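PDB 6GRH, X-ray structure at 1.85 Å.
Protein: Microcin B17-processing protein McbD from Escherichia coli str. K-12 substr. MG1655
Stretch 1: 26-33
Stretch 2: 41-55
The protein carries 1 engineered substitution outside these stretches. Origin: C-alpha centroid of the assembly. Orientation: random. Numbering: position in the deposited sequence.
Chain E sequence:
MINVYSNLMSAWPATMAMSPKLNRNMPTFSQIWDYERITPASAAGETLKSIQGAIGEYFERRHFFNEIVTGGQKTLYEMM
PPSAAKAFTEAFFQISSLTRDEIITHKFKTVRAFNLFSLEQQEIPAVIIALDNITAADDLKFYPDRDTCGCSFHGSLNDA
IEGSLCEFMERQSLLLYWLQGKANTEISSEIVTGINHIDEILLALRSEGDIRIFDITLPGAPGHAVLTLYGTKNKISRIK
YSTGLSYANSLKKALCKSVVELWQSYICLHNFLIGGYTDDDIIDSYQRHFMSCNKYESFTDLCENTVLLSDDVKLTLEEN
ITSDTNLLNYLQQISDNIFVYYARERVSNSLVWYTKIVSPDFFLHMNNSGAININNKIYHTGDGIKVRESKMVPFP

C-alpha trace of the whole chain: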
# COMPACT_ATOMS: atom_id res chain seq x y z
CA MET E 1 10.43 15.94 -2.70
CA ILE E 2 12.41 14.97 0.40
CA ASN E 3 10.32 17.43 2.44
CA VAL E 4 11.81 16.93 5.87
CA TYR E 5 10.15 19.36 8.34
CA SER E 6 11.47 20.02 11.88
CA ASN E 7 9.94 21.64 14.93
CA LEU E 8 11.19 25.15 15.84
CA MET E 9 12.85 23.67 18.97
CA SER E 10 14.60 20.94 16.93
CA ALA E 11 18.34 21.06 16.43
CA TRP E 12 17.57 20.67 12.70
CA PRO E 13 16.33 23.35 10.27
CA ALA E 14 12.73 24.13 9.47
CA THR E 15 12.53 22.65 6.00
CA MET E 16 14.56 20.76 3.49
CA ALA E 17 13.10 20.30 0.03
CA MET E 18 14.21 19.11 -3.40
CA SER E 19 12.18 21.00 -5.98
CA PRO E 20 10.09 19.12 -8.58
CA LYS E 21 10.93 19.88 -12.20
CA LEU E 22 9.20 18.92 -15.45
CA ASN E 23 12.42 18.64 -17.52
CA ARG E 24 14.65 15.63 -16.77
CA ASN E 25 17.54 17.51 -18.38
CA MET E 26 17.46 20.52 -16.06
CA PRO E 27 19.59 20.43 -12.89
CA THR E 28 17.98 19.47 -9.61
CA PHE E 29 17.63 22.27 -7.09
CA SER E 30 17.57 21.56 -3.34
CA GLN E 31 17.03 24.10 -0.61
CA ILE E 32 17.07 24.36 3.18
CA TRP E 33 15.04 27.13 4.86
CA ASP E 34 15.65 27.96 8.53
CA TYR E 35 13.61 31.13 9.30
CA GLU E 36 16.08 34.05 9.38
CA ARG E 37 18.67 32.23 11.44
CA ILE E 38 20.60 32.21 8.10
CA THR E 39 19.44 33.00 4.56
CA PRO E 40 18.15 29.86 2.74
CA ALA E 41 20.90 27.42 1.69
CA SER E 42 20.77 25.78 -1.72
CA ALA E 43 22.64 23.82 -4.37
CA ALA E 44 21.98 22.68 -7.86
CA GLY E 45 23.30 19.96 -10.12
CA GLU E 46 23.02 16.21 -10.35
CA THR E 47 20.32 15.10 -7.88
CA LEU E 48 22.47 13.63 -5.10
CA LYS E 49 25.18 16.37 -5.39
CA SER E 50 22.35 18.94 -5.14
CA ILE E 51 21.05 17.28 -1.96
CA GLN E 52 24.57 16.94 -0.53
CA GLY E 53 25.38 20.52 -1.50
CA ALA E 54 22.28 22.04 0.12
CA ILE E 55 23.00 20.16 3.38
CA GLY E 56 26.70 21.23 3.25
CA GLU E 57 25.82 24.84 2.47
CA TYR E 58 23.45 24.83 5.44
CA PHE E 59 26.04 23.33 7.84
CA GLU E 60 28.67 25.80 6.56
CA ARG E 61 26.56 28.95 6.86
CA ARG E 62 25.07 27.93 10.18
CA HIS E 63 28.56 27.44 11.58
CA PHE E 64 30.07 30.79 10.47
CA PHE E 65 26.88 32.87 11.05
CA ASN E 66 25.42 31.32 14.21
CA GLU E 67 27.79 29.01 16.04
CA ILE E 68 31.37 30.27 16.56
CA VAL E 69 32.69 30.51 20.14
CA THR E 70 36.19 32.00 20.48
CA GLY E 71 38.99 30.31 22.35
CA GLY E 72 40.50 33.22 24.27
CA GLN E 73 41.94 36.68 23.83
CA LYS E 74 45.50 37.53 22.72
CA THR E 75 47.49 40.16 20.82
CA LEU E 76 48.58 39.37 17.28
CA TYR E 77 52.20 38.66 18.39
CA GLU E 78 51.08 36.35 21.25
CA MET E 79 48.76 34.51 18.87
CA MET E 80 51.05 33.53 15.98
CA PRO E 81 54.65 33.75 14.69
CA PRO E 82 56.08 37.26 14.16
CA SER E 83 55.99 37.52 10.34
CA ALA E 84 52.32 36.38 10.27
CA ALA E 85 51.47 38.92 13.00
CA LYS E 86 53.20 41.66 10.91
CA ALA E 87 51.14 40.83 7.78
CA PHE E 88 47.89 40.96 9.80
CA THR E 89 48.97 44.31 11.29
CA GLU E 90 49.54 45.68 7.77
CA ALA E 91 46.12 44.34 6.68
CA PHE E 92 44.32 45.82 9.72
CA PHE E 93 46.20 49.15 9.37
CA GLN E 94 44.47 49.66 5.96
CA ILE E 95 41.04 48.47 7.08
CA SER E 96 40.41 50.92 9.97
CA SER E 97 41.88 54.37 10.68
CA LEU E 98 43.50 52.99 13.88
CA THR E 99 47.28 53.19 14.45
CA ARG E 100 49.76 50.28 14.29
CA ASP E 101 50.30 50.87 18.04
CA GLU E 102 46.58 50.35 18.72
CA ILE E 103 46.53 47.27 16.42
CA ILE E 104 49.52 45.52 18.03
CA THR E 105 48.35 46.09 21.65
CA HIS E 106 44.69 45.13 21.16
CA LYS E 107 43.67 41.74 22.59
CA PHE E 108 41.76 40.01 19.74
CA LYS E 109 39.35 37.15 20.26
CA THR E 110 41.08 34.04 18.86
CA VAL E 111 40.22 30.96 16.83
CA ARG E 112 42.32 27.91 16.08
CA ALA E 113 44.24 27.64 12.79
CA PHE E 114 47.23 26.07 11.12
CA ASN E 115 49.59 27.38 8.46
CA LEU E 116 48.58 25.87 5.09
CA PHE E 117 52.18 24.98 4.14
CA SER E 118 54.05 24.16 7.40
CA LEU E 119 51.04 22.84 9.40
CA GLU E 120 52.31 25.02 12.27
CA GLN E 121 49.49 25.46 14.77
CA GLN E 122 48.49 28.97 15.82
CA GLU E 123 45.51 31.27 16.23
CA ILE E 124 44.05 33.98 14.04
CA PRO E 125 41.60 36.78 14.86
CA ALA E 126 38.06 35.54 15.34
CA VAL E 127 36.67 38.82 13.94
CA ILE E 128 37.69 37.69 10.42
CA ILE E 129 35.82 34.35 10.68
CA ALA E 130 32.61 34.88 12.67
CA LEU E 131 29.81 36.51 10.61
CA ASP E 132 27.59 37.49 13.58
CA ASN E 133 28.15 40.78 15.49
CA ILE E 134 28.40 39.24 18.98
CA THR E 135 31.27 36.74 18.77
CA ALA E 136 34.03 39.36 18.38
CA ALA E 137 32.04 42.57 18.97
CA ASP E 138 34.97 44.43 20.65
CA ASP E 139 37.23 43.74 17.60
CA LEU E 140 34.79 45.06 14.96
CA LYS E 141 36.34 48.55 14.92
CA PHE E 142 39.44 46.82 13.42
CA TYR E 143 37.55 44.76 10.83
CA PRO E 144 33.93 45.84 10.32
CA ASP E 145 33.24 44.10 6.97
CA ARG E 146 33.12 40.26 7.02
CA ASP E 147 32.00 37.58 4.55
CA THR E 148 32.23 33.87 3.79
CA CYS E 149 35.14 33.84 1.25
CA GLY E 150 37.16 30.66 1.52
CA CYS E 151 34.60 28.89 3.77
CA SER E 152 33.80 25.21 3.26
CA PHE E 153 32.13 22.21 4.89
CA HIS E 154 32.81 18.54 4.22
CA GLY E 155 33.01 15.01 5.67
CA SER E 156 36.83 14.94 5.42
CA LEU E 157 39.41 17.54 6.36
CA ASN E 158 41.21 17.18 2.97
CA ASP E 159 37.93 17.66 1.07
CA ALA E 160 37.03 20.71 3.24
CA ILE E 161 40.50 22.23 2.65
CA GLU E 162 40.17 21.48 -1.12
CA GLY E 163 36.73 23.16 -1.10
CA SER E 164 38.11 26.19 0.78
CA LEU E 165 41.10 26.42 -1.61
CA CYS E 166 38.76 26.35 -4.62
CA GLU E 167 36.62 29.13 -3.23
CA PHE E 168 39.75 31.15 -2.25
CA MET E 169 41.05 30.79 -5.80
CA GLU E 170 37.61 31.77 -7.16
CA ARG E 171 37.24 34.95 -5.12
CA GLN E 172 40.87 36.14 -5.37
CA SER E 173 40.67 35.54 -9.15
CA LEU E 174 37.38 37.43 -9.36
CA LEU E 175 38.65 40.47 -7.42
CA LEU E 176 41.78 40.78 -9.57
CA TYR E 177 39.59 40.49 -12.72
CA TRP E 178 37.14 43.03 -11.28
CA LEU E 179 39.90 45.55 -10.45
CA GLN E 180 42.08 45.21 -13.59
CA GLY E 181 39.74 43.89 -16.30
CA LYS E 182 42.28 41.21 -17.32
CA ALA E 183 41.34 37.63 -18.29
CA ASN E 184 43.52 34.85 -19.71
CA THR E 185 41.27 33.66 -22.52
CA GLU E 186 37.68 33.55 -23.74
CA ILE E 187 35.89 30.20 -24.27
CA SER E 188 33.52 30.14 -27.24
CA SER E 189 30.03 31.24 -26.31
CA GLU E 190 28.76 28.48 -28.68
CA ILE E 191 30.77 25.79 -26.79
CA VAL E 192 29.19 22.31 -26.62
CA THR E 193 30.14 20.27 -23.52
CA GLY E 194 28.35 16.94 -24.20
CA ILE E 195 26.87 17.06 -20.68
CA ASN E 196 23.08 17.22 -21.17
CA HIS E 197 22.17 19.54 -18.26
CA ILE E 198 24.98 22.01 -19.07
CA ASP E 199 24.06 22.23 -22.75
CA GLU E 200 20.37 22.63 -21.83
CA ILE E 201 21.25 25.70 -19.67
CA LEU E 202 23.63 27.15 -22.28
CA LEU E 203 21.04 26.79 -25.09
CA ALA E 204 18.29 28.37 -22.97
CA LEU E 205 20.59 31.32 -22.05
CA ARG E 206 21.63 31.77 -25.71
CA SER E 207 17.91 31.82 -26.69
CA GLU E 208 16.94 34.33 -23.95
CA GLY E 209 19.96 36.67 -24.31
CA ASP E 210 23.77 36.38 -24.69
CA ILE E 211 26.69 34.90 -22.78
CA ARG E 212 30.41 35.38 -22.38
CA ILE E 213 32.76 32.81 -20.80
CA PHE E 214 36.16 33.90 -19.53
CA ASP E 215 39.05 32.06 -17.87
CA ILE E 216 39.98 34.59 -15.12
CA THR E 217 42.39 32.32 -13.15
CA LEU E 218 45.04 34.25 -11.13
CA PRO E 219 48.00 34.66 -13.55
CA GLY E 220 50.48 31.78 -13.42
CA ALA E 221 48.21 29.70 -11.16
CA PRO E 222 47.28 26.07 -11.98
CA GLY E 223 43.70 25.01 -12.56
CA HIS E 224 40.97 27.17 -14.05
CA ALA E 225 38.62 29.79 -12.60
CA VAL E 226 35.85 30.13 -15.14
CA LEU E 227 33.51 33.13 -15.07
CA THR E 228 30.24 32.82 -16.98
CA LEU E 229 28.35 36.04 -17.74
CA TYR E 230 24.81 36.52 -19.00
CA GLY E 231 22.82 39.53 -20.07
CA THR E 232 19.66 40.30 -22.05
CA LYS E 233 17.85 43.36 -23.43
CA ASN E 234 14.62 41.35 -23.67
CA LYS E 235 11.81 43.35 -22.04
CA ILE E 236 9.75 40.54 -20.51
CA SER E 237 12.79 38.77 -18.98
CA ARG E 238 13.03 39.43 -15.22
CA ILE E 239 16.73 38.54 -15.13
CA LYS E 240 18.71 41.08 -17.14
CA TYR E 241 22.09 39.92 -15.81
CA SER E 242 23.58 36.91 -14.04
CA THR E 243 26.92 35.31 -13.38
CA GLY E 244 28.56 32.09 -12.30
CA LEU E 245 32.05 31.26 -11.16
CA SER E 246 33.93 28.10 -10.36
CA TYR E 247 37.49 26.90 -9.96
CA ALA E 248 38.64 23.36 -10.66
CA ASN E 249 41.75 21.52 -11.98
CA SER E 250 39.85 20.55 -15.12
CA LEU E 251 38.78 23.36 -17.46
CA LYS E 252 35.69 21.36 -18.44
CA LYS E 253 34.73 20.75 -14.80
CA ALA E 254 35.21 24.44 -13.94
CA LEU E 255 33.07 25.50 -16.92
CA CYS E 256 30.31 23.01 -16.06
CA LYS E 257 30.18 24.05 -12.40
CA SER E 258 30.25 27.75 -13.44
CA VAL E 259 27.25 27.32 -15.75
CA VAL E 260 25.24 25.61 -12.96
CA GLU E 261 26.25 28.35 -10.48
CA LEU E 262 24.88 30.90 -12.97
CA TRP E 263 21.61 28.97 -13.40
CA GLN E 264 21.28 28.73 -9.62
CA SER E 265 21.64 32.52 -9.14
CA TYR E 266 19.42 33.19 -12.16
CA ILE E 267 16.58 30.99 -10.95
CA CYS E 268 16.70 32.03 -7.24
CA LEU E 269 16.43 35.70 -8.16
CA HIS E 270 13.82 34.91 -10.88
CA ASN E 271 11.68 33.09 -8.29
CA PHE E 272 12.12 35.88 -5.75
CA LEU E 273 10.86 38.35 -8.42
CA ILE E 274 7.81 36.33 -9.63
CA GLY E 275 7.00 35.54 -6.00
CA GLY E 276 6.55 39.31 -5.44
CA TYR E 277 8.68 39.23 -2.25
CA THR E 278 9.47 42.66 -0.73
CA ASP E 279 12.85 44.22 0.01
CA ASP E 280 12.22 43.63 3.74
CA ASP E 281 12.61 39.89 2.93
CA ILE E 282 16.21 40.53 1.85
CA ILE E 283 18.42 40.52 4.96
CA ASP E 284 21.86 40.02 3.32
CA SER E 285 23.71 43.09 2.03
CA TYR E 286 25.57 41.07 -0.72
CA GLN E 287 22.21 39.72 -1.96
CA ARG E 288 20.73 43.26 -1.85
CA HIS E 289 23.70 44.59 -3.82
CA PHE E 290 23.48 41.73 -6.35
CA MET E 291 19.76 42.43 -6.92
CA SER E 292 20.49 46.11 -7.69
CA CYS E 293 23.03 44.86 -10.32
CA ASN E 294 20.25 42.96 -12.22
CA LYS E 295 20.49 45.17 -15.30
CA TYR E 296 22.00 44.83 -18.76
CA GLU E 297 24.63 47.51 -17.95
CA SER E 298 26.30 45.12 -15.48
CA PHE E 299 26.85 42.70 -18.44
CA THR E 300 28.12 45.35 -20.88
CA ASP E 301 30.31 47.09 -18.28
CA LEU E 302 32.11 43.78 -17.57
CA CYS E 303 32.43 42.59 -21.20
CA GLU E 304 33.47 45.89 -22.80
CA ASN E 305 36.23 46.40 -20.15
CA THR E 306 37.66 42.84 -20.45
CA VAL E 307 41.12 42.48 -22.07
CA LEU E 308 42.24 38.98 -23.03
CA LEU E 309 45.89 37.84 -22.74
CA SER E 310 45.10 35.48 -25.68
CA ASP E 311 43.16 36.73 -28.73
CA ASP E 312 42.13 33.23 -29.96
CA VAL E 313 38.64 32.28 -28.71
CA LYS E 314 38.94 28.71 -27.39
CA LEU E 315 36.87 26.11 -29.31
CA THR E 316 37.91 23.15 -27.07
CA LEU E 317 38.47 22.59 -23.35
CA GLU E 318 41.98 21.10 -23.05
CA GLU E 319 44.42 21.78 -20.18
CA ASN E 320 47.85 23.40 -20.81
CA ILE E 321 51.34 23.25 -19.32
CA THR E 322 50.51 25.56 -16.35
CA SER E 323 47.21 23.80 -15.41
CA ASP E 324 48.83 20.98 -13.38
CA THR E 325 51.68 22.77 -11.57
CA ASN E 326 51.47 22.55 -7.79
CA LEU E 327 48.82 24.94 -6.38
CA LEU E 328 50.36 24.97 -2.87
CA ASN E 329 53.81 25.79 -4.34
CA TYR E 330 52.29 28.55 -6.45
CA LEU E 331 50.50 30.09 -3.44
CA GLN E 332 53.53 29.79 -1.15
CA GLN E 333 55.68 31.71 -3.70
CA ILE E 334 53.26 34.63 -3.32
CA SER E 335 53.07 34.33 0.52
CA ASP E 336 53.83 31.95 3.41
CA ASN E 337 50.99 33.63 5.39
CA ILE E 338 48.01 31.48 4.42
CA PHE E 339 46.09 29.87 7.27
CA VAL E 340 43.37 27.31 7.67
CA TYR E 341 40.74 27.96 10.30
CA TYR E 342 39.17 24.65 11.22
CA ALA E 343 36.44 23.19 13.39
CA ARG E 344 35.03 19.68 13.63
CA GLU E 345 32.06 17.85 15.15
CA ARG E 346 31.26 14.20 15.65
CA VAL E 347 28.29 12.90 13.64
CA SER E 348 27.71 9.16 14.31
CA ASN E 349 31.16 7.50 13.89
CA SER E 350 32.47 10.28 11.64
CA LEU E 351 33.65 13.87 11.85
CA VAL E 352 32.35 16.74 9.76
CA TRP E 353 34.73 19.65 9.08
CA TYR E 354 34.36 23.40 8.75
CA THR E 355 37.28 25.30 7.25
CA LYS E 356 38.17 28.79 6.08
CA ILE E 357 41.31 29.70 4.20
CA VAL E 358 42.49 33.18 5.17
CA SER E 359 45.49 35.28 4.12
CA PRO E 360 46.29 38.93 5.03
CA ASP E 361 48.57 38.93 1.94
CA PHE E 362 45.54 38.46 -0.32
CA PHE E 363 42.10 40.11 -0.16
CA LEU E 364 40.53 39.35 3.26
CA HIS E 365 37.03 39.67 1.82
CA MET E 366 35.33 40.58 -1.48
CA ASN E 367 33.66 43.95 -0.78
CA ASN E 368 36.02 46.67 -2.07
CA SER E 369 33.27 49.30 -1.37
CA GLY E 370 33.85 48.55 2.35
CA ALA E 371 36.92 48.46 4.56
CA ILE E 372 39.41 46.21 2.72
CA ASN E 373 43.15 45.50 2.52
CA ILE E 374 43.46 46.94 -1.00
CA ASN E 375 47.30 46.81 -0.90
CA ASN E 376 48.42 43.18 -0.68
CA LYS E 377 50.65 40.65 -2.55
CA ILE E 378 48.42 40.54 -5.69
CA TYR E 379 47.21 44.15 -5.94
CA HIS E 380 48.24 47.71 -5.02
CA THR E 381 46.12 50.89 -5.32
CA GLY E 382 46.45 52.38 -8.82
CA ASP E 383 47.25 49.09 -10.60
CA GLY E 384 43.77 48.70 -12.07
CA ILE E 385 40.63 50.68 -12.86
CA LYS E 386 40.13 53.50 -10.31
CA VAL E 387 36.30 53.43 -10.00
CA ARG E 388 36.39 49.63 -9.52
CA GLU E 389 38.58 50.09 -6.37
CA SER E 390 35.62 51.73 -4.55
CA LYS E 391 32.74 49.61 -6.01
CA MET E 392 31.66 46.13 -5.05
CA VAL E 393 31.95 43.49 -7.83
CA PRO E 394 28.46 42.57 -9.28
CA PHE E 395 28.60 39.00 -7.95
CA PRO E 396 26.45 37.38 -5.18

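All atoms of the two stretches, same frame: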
# COMPACT_ATOMS: atom_id res chain seq x y z
N MET E 26 17.04 19.37 -16.83
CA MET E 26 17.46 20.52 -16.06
C MET E 26 18.10 20.02 -14.77
O MET E 26 17.81 18.90 -14.33
CB MET E 26 16.31 21.49 -15.79
CG MET E 26 15.98 22.39 -17.00
SD MET E 26 17.26 23.61 -17.39
CE MET E 26 16.51 24.66 -18.64
N PRO E 27 18.99 20.82 -14.17
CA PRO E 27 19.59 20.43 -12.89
C PRO E 27 18.53 20.37 -11.79
O PRO E 27 17.51 21.01 -11.88
CB PRO E 27 20.63 21.51 -12.60
CG PRO E 27 20.46 22.57 -13.61
CD PRO E 27 19.54 22.09 -14.69
N THR E 28 18.79 19.54 -10.79
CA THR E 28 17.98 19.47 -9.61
C THR E 28 18.41 20.61 -8.71
O THR E 28 19.61 20.89 -8.61
CB THR E 28 18.20 18.12 -8.91
OG1 THR E 28 17.69 17.07 -9.73
CG2 THR E 28 17.52 18.04 -7.54
N PHE E 29 17.44 21.20 -8.02
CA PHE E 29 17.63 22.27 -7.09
C PHE E 29 17.12 21.81 -5.74
O PHE E 29 15.98 21.32 -5.64
CB PHE E 29 16.83 23.47 -7.56
CG PHE E 29 16.92 24.67 -6.65
CD1 PHE E 29 18.00 25.56 -6.72
CD2 PHE E 29 15.91 24.92 -5.72
CE1 PHE E 29 18.06 26.67 -5.87
CE2 PHE E 29 15.96 26.04 -4.88
CZ PHE E 29 17.03 26.91 -4.96
N SER E 30 17.95 21.94 -4.71
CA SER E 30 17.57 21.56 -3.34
C SER E 30 17.83 22.74 -2.43
O SER E 30 18.80 23.45 -2.61
CB SER E 30 18.37 20.35 -2.84
OG SER E 30 18.08 19.19 -3.61
N GLN E 31 16.96 22.92 -1.44
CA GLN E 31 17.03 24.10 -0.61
C GLN E 31 16.67 23.77 0.84
O GLN E 31 15.80 22.94 1.09
CB GLN E 31 16.08 25.15 -1.18
CG GLN E 31 16.11 26.48 -0.46
CD GLN E 31 15.36 27.58 -1.19
OE1 GLN E 31 15.97 28.47 -1.75
NE2 GLN E 31 14.05 27.51 -1.20
N ILE E 32 17.38 24.40 1.77
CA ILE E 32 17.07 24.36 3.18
C ILE E 32 16.66 25.76 3.64
O ILE E 32 17.37 26.72 3.39
CB ILE E 32 18.24 23.81 3.99
CG1 ILE E 32 18.39 22.32 3.67
CG2 ILE E 32 18.04 24.03 5.49
CD1 ILE E 32 19.63 21.66 4.19
N TRP E 33 15.51 25.87 4.29
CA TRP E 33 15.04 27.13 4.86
C TRP E 33 15.05 26.96 6.39
O TRP E 33 14.67 25.90 6.90
CB TRP E 33 13.64 27.50 4.32
CG TRP E 33 12.97 28.72 4.95
CD1 TRP E 33 13.22 30.03 4.66
CD2 TRP E 33 11.93 28.73 5.96
NE1 TRP E 33 12.42 30.85 5.43
CE2 TRP E 33 11.62 30.08 6.23
CE3 TRP E 33 11.24 27.73 6.65
CZ2 TRP E 33 10.65 30.46 7.17
CZ3 TRP E 33 10.28 28.11 7.59
CH2 TRP E 33 9.99 29.46 7.84
N ALA E 41 19.73 28.05 2.28
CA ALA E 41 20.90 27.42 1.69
C ALA E 41 20.47 26.53 0.55
O ALA E 41 19.54 25.72 0.70
CB ALA E 41 21.60 26.61 2.76
N SER E 42 21.15 26.62 -0.60
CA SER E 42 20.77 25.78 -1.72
C SER E 42 21.95 25.32 -2.57
O SER E 42 23.04 25.84 -2.45
CB SER E 42 19.80 26.55 -2.60
OG SER E 42 20.45 27.67 -3.14
N ALA E 43 21.68 24.35 -3.42
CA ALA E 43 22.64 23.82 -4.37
C ALA E 43 21.88 23.26 -5.54
O ALA E 43 20.73 22.82 -5.41
CB ALA E 43 23.49 22.74 -3.75
N ALA E 44 22.55 23.22 -6.67
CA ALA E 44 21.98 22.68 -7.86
C ALA E 44 23.00 21.82 -8.57
O ALA E 44 24.20 22.08 -8.50
CB ALA E 44 21.47 23.80 -8.75
N GLY E 45 22.49 20.82 -9.27
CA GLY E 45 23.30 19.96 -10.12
C GLY E 45 22.65 18.61 -10.29
O GLY E 45 21.42 18.50 -10.28
N GLU E 46 23.48 17.58 -10.43
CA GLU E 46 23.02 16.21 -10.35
C GLU E 46 22.25 16.05 -9.04
O GLU E 46 22.59 16.70 -8.05
CB GLU E 46 24.20 15.24 -10.43
CG GLU E 46 23.82 13.76 -10.40
CD GLU E 46 23.80 13.16 -8.98
OE1 GLU E 46 24.60 13.63 -8.11
OE2 GLU E 46 22.99 12.22 -8.73
N THR E 47 21.22 15.21 -9.04
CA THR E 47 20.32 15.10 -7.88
C THR E 47 21.01 14.93 -6.52
O THR E 47 20.76 15.72 -5.59
CB THR E 47 19.29 13.96 -8.08
OG1 THR E 47 18.49 14.26 -9.22
CG2 THR E 47 18.37 13.83 -6.90
N LEU E 48 21.82 13.89 -6.38
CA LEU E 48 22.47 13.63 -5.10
C LEU E 48 23.47 14.74 -4.69
O LEU E 48 23.47 15.14 -3.54
CB LEU E 48 23.14 12.26 -5.08
CG LEU E 48 23.86 11.85 -3.78
CD1 LEU E 48 22.88 11.73 -2.61
CD2 LEU E 48 24.68 10.56 -3.95
N LYS E 49 24.29 15.22 -5.64
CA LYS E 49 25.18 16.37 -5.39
C LYS E 49 24.39 17.61 -4.97
O LYS E 49 24.87 18.38 -4.14
CB LYS E 49 26.04 16.71 -6.62
CG LYS E 49 27.12 15.67 -6.87
CD LYS E 49 27.83 15.87 -8.22
N SER E 50 23.19 17.80 -5.52
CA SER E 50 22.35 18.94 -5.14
C SER E 50 21.85 18.81 -3.68
O SER E 50 21.83 19.79 -2.93
CB SER E 50 21.17 19.09 -6.09
OG SER E 50 20.14 19.89 -5.53
N ILE E 51 21.48 17.59 -3.30
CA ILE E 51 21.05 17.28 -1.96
C ILE E 51 22.22 17.45 -1.00
O ILE E 51 22.08 18.08 0.04
CB ILE E 51 20.47 15.85 -1.85
CG1 ILE E 51 19.24 15.69 -2.75
CG2 ILE E 51 20.16 15.52 -0.40
CD1 ILE E 51 18.76 14.26 -2.89
N GLN E 52 23.36 16.85 -1.35
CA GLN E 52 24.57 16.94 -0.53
C GLN E 52 25.06 18.38 -0.37
O GLN E 52 25.46 18.76 0.71
CB GLN E 52 25.71 16.07 -1.08
CG GLN E 52 25.45 14.60 -0.88
CD GLN E 52 26.40 13.71 -1.67
OE1 GLN E 52 26.90 14.12 -2.72
NE2 GLN E 52 26.61 12.47 -1.19
N GLY E 53 24.99 19.14 -1.46
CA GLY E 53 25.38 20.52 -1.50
C GLY E 53 24.50 21.41 -0.64
O GLY E 53 25.02 22.30 0.02
N ALA E 54 23.18 21.21 -0.68
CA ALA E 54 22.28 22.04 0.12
C ALA E 54 22.54 21.80 1.60
O ALA E 54 22.57 22.77 2.37
CB ALA E 54 20.84 21.80 -0.21
N ILE E 55 22.69 20.53 1.98
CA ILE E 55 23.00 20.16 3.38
C ILE E 55 24.35 20.80 3.81
O ILE E 55 24.44 21.36 4.88
CB ILE E 55 23.06 18.63 3.58
CG1 ILE E 55 21.69 18.00 3.34
CG2 ILE E 55 23.55 18.26 4.99
CD1 ILE E 55 21.77 16.52 3.03

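Residues 28-33 and 41-45 form two antiparallel strands, their N-to-C directions 172° apart and their axes approaching to 4.6 Å. After Glu-46 the chain turns into a helix, 47-55, which runs back along the first strand at 20° to it, with a closest axial approach of 7.3 Å. Stretch 1 therefore meets both a strand edge and a helix flank, and the contact buries 623 Å² summed over both sides.

The strand register is fixed by three reciprocal pairs of backbone hydrogen bonds. Thr-28 N donates to Gly-45 O (2.9 Å) and Gly-45 N to Thr-28 O (3.0 Å). Ser-30 N reaches Ala-43 O at 3.0 Å with a nearly linear 171° angle, and Ala-43 N returns to Ser-30 O at 3.1 Å. Ile-32 N to Ala-41 O is the shortest, 2.7 Å at 170°, answered by Ala-41 N to Ile-32 O at 2.9 Å. Between these pairs the CA atoms draw closer, 4.4 Å for Phe-29 and Ala-44 and 4.2 Å for Gln-31 and Ser-42, allowing CA-H...O contacts such as Ala-44 CA to Thr-28 O at 3.1 Å.

Gly-45 has phi/psi of 155/-148, where a CB would jam against the preceding carbonyl oxygen; the backbone alone calls for glycine. Glu-46 caps the helix that follows: its OE1 accepts from Lys-49 N (3.0 Å) and its OE2 from Leu-48 N (3.1 Å).

Side chains alternate across the sheet. Thr-28, Ser-30 and Ile-32 lie on the face that the helix covers. Thr-28 OG1 and Thr-47 OG1 share a hydrogen bond of 3.0 Å. Ser-30, in the m rotamer, donates from OG to Ser-50 OG (2.9 Å), and Ser-50 OG passes the chain on to Ala-43 O (3.0 Å). That carbonyl also accepts from Ser-30 N, so one buried hydroxyl ties the helix to both strands. Small residues suit this close approach: Ala-54 CB sits 3.6 Å from Ser-30 O, and a CB on Gly-53 would come within 2.7 Å of Ala-43 CB. Farther along, Ile-32 uses its extended chi2 (170°) to bring CD1 to 3.8 Å from Ile-55 CA and 4.3 Å from Ile-55 CG1, an apolar contact beyond the hydroxyl cluster.

On the other face are Phe-29, Gln-31, Ser-42 and Ala-44. In the t rotamer (chi1 178°) the Phe-29 side chain stands on this face with its far end brought nearer the second strand, Phe-29 CZ 3.7 Å from Ser-42 CB and the ring edge meeting Ala-44, CD1 to CB 4.4 Å.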